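Local coordinates for adenosine monophosphate-protein transferase FICD homolog (Caenorhabditis elegans, PDB 5JJ6), which is a member of the Fic/DOC (Fido) family, with a helical Fic domain preceded by further helices, at residues N13-A25 / I43-I57. Numbering follows the deposited sequence.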
ATOM      1  N   ASN B  13     -24.445  39.603  13.358  1.00 77.18           N
ATOM      2  CA  ASN B  13     -24.694  40.928  12.743  1.00 85.77           C
ATOM      3  C   ASN B  13     -23.915  41.134  11.426  1.00 84.35           C
ATOM      4  O   ASN B  13     -22.678  41.191  11.445  1.00 82.45           O
ATOM      5  CB  ASN B  13     -24.222  42.072  13.623  1.00 90.74           C
ATOM      6  CG  ASN B  13     -24.830  43.412  13.256  1.00 94.28           C
ATOM      7  OD1 ASN B  13     -24.804  43.875  12.132  1.00 99.45           O
ATOM      8  ND2 ASN B  13     -25.057  44.159  14.294  1.00 92.11           N
ATOM      9  N   ASP B  14     -24.605  41.341  10.307  1.00 85.56           N
ATOM     10  CA  ASP B  14     -23.922  41.775   9.073  1.00 79.84           C
ATOM     11  C   ASP B  14     -23.313  43.191   9.213  1.00 85.72           C
ATOM     12  O   ASP B  14     -23.800  43.992   9.976  1.00 85.26           O
ATOM     13  CB  ASP B  14     -24.896  41.746   7.907  1.00 77.85           C
ATOM     14  CG  ASP B  14     -25.216  40.331   7.464  1.00 83.52           C
ATOM     15  OD1 ASP B  14     -24.294  39.476   7.487  1.00 88.02           O
ATOM     16  OD2 ASP B  14     -26.389  40.061   7.115  1.00 68.73           O
ATOM     17  N   PRO B  15     -22.255  43.531   8.459  1.00 92.06           N
ATOM     18  CA  PRO B  15     -21.787  44.915   8.653  1.00 93.92           C
ATOM     19  C   PRO B  15     -22.776  45.920   8.066  1.00 92.60           C
ATOM     20  O   PRO B  15     -23.463  45.586   7.100  1.00 91.78           O
ATOM     21  CB  PRO B  15     -20.459  44.948   7.901  1.00 86.81           C
ATOM     22  CG  PRO B  15     -20.619  43.915   6.853  1.00 85.94           C
ATOM     23  CD  PRO B  15     -21.484  42.826   7.425  1.00 86.37           C
ATOM     24  N   ALA B  16     -22.837  47.122   8.637  1.00 90.50           N
ATOM     25  CA  ALA B  16     -23.816  48.135   8.241  1.00 87.70           C
ATOM     26  C   ALA B  16     -23.858  48.394   6.731  1.00 90.26           C
ATOM     27  O   ALA B  16     -24.920  48.711   6.175  1.00 90.87           O
ATOM     28  CB  ALA B  16     -23.541  49.442   8.981  1.00 84.82           C
ATOM     29  N   LYS B  17     -22.707  48.253   6.073  1.00 80.26           N
ATOM     30  CA  LYS B  17     -22.593  48.549   4.646  1.00 85.54           C
ATOM     31  C   LYS B  17     -23.474  47.625   3.802  1.00 79.54           C
ATOM     32  O   LYS B  17     -24.020  48.026   2.768  1.00 76.49           O
ATOM     33  CB  LYS B  17     -21.129  48.451   4.208  1.00 90.81           C
ATOM     34  CG  LYS B  17     -20.166  49.214   5.117  1.00 91.54           C
ATOM     35  CD  LYS B  17     -19.276  50.160   4.314  1.00 99.47           C
ATOM     36  CE  LYS B  17     -19.133  51.527   4.988  1.00 95.44           C
ATOM     37  NZ  LYS B  17     -20.324  52.408   4.797  1.00 86.64           N
ATOM     38  N   VAL B  18     -23.612  46.388   4.266  1.00 75.19           N
ATOM     39  CA  VAL B  18     -24.545  45.427   3.694  1.00 77.54           C
ATOM     40  C   VAL B  18     -25.987  45.901   3.867  1.00 81.09           C
ATOM     41  O   VAL B  18     -26.821  45.803   2.953  1.00 74.06           O
ATOM     42  CB  VAL B  18     -24.368  44.051   4.359  1.00 81.29           C
ATOM     43  CG1 VAL B  18     -25.641  43.217   4.271  1.00 72.52           C
ATOM     44  CG2 VAL B  18     -23.164  43.324   3.763  1.00 72.73           C
ATOM     45  N   LYS B  19     -26.261  46.430   5.055  1.00 84.47           N
ATOM     46  CA  LYS B  19     -27.592  46.889   5.415  1.00 85.48           C
ATOM     47  C   LYS B  19     -28.026  48.056   4.528  1.00 85.18           C
ATOM     48  O   LYS B  19     -29.189  48.131   4.102  1.00 83.37           O
ATOM     49  CB  LYS B  19     -27.611  47.273   6.893  1.00 85.67           C
ATOM     50  CG  LYS B  19     -27.372  46.075   7.806  1.00 81.99           C
ATOM     51  CD  LYS B  19     -27.211  46.481   9.258  1.00 75.20           C
ATOM     52  CE  LYS B  19     -27.136  45.256  10.151  1.00 78.18           C
ATOM     53  NZ  LYS B  19     -27.352  45.611  11.579  1.00 84.73           N
ATOM     54  N   GLU B  20     -27.077  48.925   4.181  1.00 86.36           N
ATOM     55  CA  GLU B  20     -27.432  50.110   3.409  1.00 89.09           C
ATOM     56  C   GLU B  20     -27.372  49.770   1.935  1.00 82.81           C
ATOM     57  O   GLU B  20     -27.983  50.450   1.113  1.00 84.35           O
ATOM     58  CB  GLU B  20     -26.491  51.283   3.696  1.00 95.26           C
ATOM     59  CG  GLU B  20     -26.255  51.568   5.163  1.00 98.93           C
ATOM     60  CD  GLU B  20     -25.517  52.876   5.394  1.00103.00           C
ATOM     61  OE1 GLU B  20     -25.501  53.710   4.462  1.00 98.79           O
ATOM     62  OE2 GLU B  20     -24.976  53.074   6.509  1.00 97.46           O
ATOM     63  N   ALA B  21     -26.632  48.716   1.602  1.00 78.41           N
ATOM     64  CA  ALA B  21     -26.761  48.095   0.293  1.00 78.46           C
ATOM     65  C   ALA B  21     -28.184  47.611   0.058  1.00 85.29           C
ATOM     66  O   ALA B  21     -28.753  47.836  -1.013  1.00 91.79           O
ATOM     67  CB  ALA B  21     -25.789  46.949   0.147  1.00 77.92           C
ATOM     68  N   ILE B  22     -28.762  46.956   1.066  1.00 84.14           N
ATOM     69  CA  ILE B  22     -30.126  46.428   0.941  1.00 84.19           C
ATOM     70  C   ILE B  22     -31.223  47.499   0.975  1.00 83.10           C
ATOM     71  O   ILE B  22     -32.211  47.409   0.242  1.00 83.01           O
ATOM     72  CB  ILE B  22     -30.446  45.407   2.054  1.00 80.81           C
ATOM     73  CG1 ILE B  22     -29.397  44.302   2.110  1.00 79.81           C
ATOM     74  CG2 ILE B  22     -31.810  44.794   1.827  1.00 76.23           C
ATOM     75  CD1 ILE B  22     -29.469  43.484   3.390  1.00 67.48           C
ATOM     76  N   LEU B  23     -31.043  48.532   1.792  1.00 88.58           N
ATOM     77  CA  LEU B  23     -32.008  49.631   1.773  1.00 86.93           C
ATOM     78  C   LEU B  23     -31.892  50.456   0.494  1.00 89.82           C
ATOM     79  O   LEU B  23     -32.898  50.934  -0.029  1.00 93.39           O
ATOM     80  CB  LEU B  23     -31.828  50.538   2.994  1.00 86.26           C
ATOM     81  CG  LEU B  23     -32.353  50.029   4.339  1.00 83.24           C
ATOM     82  CD1 LEU B  23     -32.068  51.034   5.444  1.00 83.38           C
ATOM     83  CD2 LEU B  23     -33.839  49.729   4.252  1.00 80.64           C
ATOM     84  N   ALA B  24     -30.674  50.617  -0.014  1.00 93.18           N
ATOM     85  CA  ALA B  24     -30.481  51.270  -1.305  1.00 92.64           C
ATOM     86  C   ALA B  24     -31.117  50.492  -2.454  1.00 92.44           C
ATOM     87  O   ALA B  24     -31.820  51.067  -3.281  1.00 94.39           O
ATOM     88  CB  ALA B  24     -29.002  51.475  -1.574  1.00 95.05           C
ATOM     89  N   ALA B  25     -30.880  49.185  -2.498  1.00 91.21           N
ATOM     90  CA  ALA B  25     -31.460  48.356  -3.552  1.00 95.79           C
ATOM     91  C   ALA B  25     -32.972  48.120  -3.426  1.00 97.68           C
ATOM     92  O   ALA B  25     -33.630  47.835  -4.431  1.00 99.85           O
ATOM     93  CB  ALA B  25     -30.732  47.013  -3.614  1.00 85.97           C
ATOM     94  N   ILE B  43     -23.200  46.799  -6.974  1.00 79.89           N
ATOM     95  CA  ILE B  43     -23.483  47.063  -5.567  1.00 79.77           C
ATOM     96  C   ILE B  43     -23.897  45.790  -4.831  1.00 78.06           C
ATOM     97  O   ILE B  43     -23.328  45.442  -3.785  1.00 78.74           O
ATOM     98  CB  ILE B  43     -24.599  48.110  -5.400  1.00 80.52           C
ATOM     99  CG1 ILE B  43     -24.211  49.417  -6.094  1.00 83.54           C
ATOM    100  CG2 ILE B  43     -24.902  48.341  -3.922  1.00 74.28           C
ATOM    101  CD1 ILE B  43     -22.909  50.017  -5.596  1.00 86.71           C
ATOM    102  N   MET B  44     -24.872  45.082  -5.391  1.00 75.41           N
ATOM    103  CA  MET B  44     -25.338  43.851  -4.770  1.00 67.19           C
ATOM    104  C   MET B  44     -24.245  42.784  -4.749  1.00 74.13           C
ATOM    105  O   MET B  44     -24.308  41.846  -3.969  1.00 74.11           O
ATOM    106  CB  MET B  44     -26.582  43.325  -5.478  1.00 73.39           C
ATOM    107  CG  MET B  44     -27.647  42.814  -4.523  1.00 64.80           C
ATOM    108  SD  MET B  44     -28.257  44.136  -3.452  1.00 75.82           S
ATOM    109  CE  MET B  44     -27.715  43.550  -1.845  1.00 59.37           C
ATOM    110  N   GLU B  45     -23.243  42.930  -5.608  1.00 74.20           N
ATOM    111  CA  GLU B  45     -22.140  41.985  -5.659  1.00 70.16           C
ATOM    112  C   GLU B  45     -21.116  42.297  -4.577  1.00 69.63           C
ATOM    113  O   GLU B  45     -20.526  41.385  -4.000  1.00 68.62           O
ATOM    114  CB  GLU B  45     -21.485  41.987  -7.037  1.00 74.92           C
ATOM    115  CG  GLU B  45     -22.040  40.924  -7.968  1.00 75.35           C
ATOM    116  CD  GLU B  45     -21.754  41.223  -9.423  1.00 81.21           C
ATOM    117  OE1 GLU B  45     -21.068  42.231  -9.695  1.00 85.10           O
ATOM    118  OE2 GLU B  45     -22.222  40.456 -10.291  1.00 82.19           O
ATOM    119  N   HIS B  46     -20.871  43.576  -4.315  1.00 69.95           N
ATOM    120  CA  HIS B  46     -20.004  43.920  -3.188  1.00 71.74           C
ATOM    121  C   HIS B  46     -20.689  43.448  -1.897  1.00 69.52           C
ATOM    122  O   HIS B  46     -20.044  42.949  -0.953  1.00 66.80           O
ATOM    123  CB  HIS B  46     -19.722  45.423  -3.147  1.00 82.23           C
ATOM    124  CG  HIS B  46     -18.759  45.830  -2.073  1.00 92.45           C
ATOM    125  ND1 HIS B  46     -18.749  47.095  -1.523  1.00 93.64           N
ATOM    126  CD2 HIS B  46     -17.769  45.142  -1.452  1.00 91.65           C
ATOM    127  CE1 HIS B  46     -17.799  47.167  -0.606  1.00 93.38           C
ATOM    128  NE2 HIS B  46     -17.189  45.995  -0.544  1.00 95.69           N
ATOM    129  N   ALA B  47     -22.017  43.570  -1.887  1.00 66.42           N
ATOM    130  CA  ALA B  47     -22.822  43.121  -0.757  1.00 57.30           C
ATOM    131  C   ALA B  47     -22.637  41.616  -0.599  1.00 60.21           C
ATOM    132  O   ALA B  47     -22.389  41.130   0.506  1.00 56.98           O
ATOM    133  CB  ALA B  47     -24.267  43.479  -0.944  1.00 60.38           C
ATOM    134  N   MET B  48     -22.811  40.890  -1.704  1.00 62.10           N
ATOM    135  CA  MET B  48     -22.603  39.443  -1.751  1.00 58.53           C
ATOM    136  C   MET B  48     -21.262  39.093  -1.146  1.00 59.08           C
ATOM    137  O   MET B  48     -21.157  38.197  -0.304  1.00 64.45           O
ATOM    138  CB  MET B  48     -22.642  38.938  -3.194  1.00 61.36           C
ATOM    139  CG  MET B  48     -24.022  38.684  -3.753  1.00 67.54           C
ATOM    140  SD  MET B  48     -24.650  37.120  -3.169  1.00 74.65           S
ATOM    141  CE  MET B  48     -23.498  36.015  -3.992  1.00 69.88           C
ATOM    142  N   ALA B  49     -20.239  39.827  -1.573  1.00 59.82           N
ATOM    143  CA  ALA B  49     -18.880  39.622  -1.096  1.00 55.71           C
ATOM    144  C   ALA B  49     -18.785  39.824   0.409  1.00 56.02           C
ATOM    145  O   ALA B  49     -17.904  39.256   1.043  1.00 58.59           O
ATOM    146  CB  ALA B  49     -17.917  40.544  -1.813  1.00 54.56           C
ATOM    147  N   LEU B  50     -19.666  40.636   0.991  1.00 57.35           N
ATOM    148  CA  LEU B  50     -19.584  40.812   2.443  1.00 58.44           C
ATOM    149  C   LEU B  50     -20.531  39.923   3.264  1.00 60.77           C
ATOM    150  O   LEU B  50     -20.290  39.690   4.452  1.00 64.08           O
ATOM    151  CB  LEU B  50     -19.856  42.273   2.798  1.00 64.54           C
ATOM    152  CG  LEU B  50     -18.829  43.273   2.285  1.00 64.48           C
ATOM    153  CD1 LEU B  50     -19.299  44.695   2.521  1.00 72.20           C
ATOM    154  CD2 LEU B  50     -17.534  43.021   2.992  1.00 67.28           C
ATOM    155  N   ALA B  51     -21.602  39.431   2.651  1.00 60.33           N
ATOM    156  CA  ALA B  51     -22.563  38.600   3.378  1.00 54.41           C
ATOM    157  C   ALA B  51     -23.181  37.583   2.448  1.00 47.97           C
ATOM    158  O   ALA B  51     -24.261  37.816   1.940  1.00 47.53           O
ATOM    159  CB  ALA B  51     -23.651  39.455   4.006  1.00 50.03           C
ATOM    160  N   PRO B  52     -22.526  36.431   2.268  1.00 51.65           N
ATOM    161  CA  PRO B  52     -22.982  35.443   1.280  1.00 49.56           C
ATOM    162  C   PRO B  52     -24.273  34.745   1.700  1.00 47.83           C
ATOM    163  O   PRO B  52     -24.992  34.220   0.848  1.00 49.33           O
ATOM    164  CB  PRO B  52     -21.821  34.449   1.215  1.00 38.35           C
ATOM    165  CG  PRO B  52     -20.653  35.230   1.661  1.00 44.43           C
ATOM    166  CD  PRO B  52     -21.149  36.162   2.709  1.00 46.90           C
ATOM    167  N   THR B  53     -24.569  34.724   2.991  1.00 43.19           N
ATOM    168  CA  THR B  53     -25.662  33.885   3.450  1.00 44.20           C
ATOM    169  C   THR B  53     -26.860  34.729   3.853  1.00 44.48           C
ATOM    170  O   THR B  53     -27.784  34.234   4.500  1.00 44.96           O
ATOM    171  CB  THR B  53     -25.238  33.014   4.637  1.00 41.54           C
ATOM    172  OG1 THR B  53     -24.744  33.851   5.691  1.00 43.84           O
ATOM    173  CG2 THR B  53     -24.128  32.071   4.199  1.00 44.16           C
ATOM    174  N   ASN B  54     -26.850  35.996   3.446  1.00 39.44           N
ATOM    175  CA  ASN B  54     -27.937  36.910   3.746  1.00 41.51           C
ATOM    176  C   ASN B  54     -29.073  36.770   2.729  1.00 45.68           C
ATOM    177  O   ASN B  54     -28.896  37.116   1.559  1.00 46.94           O
ATOM    178  CB  ASN B  54     -27.409  38.340   3.774  1.00 43.85           C
ATOM    179  CG  ASN B  54     -28.469  39.352   4.158  1.00 44.83           C
ATOM    180  OD1 ASN B  54     -29.430  39.571   3.422  1.00 43.40           O
ATOM    181  ND2 ASN B  54     -28.285  39.995   5.302  1.00 47.78           N
ATOM    182  N   PRO B  55     -30.241  36.268   3.174  1.00 38.62           N
ATOM    183  CA  PRO B  55     -31.360  35.905   2.289  1.00 39.50           C
ATOM    184  C   PRO B  55     -31.877  37.092   1.478  1.00 44.74           C
ATOM    185  O   PRO B  55     -32.306  36.933   0.341  1.00 47.58           O
ATOM    186  CB  PRO B  55     -32.435  35.384   3.247  1.00 36.14           C
ATOM    187  CG  PRO B  55     -31.720  35.058   4.496  1.00 43.55           C
ATOM    188  CD  PRO B  55     -30.521  35.957   4.583  1.00 35.94           C
ATOM    189  N   GLN B  56     -31.857  38.277   2.070  1.00 46.47           N
ATOM    190  CA  GLN B  56     -32.294  39.471   1.368  1.00 46.92           C
ATOM    191  C   GLN B  56     -31.366  39.798   0.181  1.00 48.33           C
ATOM    192  O   GLN B  56     -31.833  40.099  -0.933  1.00 46.32           O
ATOM    193  CB  GLN B  56     -32.355  40.625   2.351  1.00 50.79           C
ATOM    194  CG  GLN B  56     -33.748  40.954   2.794  1.00 67.65           C
ATOM    195  CD  GLN B  56     -33.778  42.064   3.819  1.00 78.94           C
ATOM    196  OE1 GLN B  56     -32.809  42.808   3.971  1.00 83.18           O
ATOM    197  NE2 GLN B  56     -34.911  42.211   4.501  1.00 83.54           N
ATOM    198  N   ILE B  57     -30.057  39.685   0.410  1.00 42.38           N
ATOM    199  CA  ILE B  57     -29.061  39.915  -0.635  1.00 42.63           C
ATOM    200  C   ILE B  57     -29.192  38.874  -1.725  1.00 40.97           C
ATOM    201  O   ILE B  57     -29.159  39.202  -2.904  1.00 43.23           O
ATOM    202  CB  ILE B  57     -27.619  39.885  -0.073  1.00 47.49           C
ATOM    203  CG1 ILE B  57     -27.343  41.150   0.724  1.00 45.79           C
ATOM    204  CG2 ILE B  57     -26.577  39.766  -1.184  1.00 47.34           C
ATOM    205  CD1 ILE B  57     -26.149  41.009   1.599  1.00 55.79           C
TER
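Val18 sends one methyl to Ile57 and the other to Leu50, an example of how a branched side chain can serve two neighbours at once when a helix rests in the bend between two others. With CG1 anti to the backbone N (chi1 155°), this methyl meets Ile57 CD1 at 3.5 Å, the two side chains lying roughly perpendicular. CG2 packs on Leu50 CB at 3.6 Å, Val18 and Leu50 running past each other head to tail. One turn on, Ala21 CB faces Ala47 CB at 3.9 Å, small residue against small residue. Ile22 lays CG1 across Ile57 CG1 (4.0 Å), and Ala25 CB reaches Met44 SD at 3.8 Å.

These contacts join helix 16-26 to helix 37-50, a roughly antiparallel pair whose short segments run 147° apart and approach to 9.5 Å, and to the start of helix 55-67. Such a stack of short antiparallel helices is consistent with the tetratricopeptide-type repeats found N-terminal to the Fic domain in FICD proteins.

Just before helix 16-26 and helix 55-67 begin, the contact turns polar. Asn54 ND2 donates to Asp14 OD2 (2.6 Å), which lies almost in the amide plane and is met nearly along its C-O axis, although carboxylate and amide are twisted 42° apart. The opposite end of the same amide is occupied too: Asn54 OD1 accepts from Ile57 N (3.1 Å), capping helix 55-67 and limiting the amide's rotation. The type I turn from Ala51 to Asn54 leads into the cap and probably helps to position it, and Ala51 CB packs against Asp14 OD1. Farther out, Met44, a doubly kinked chain, also touches Glu60 and Met61 of helix 55-67.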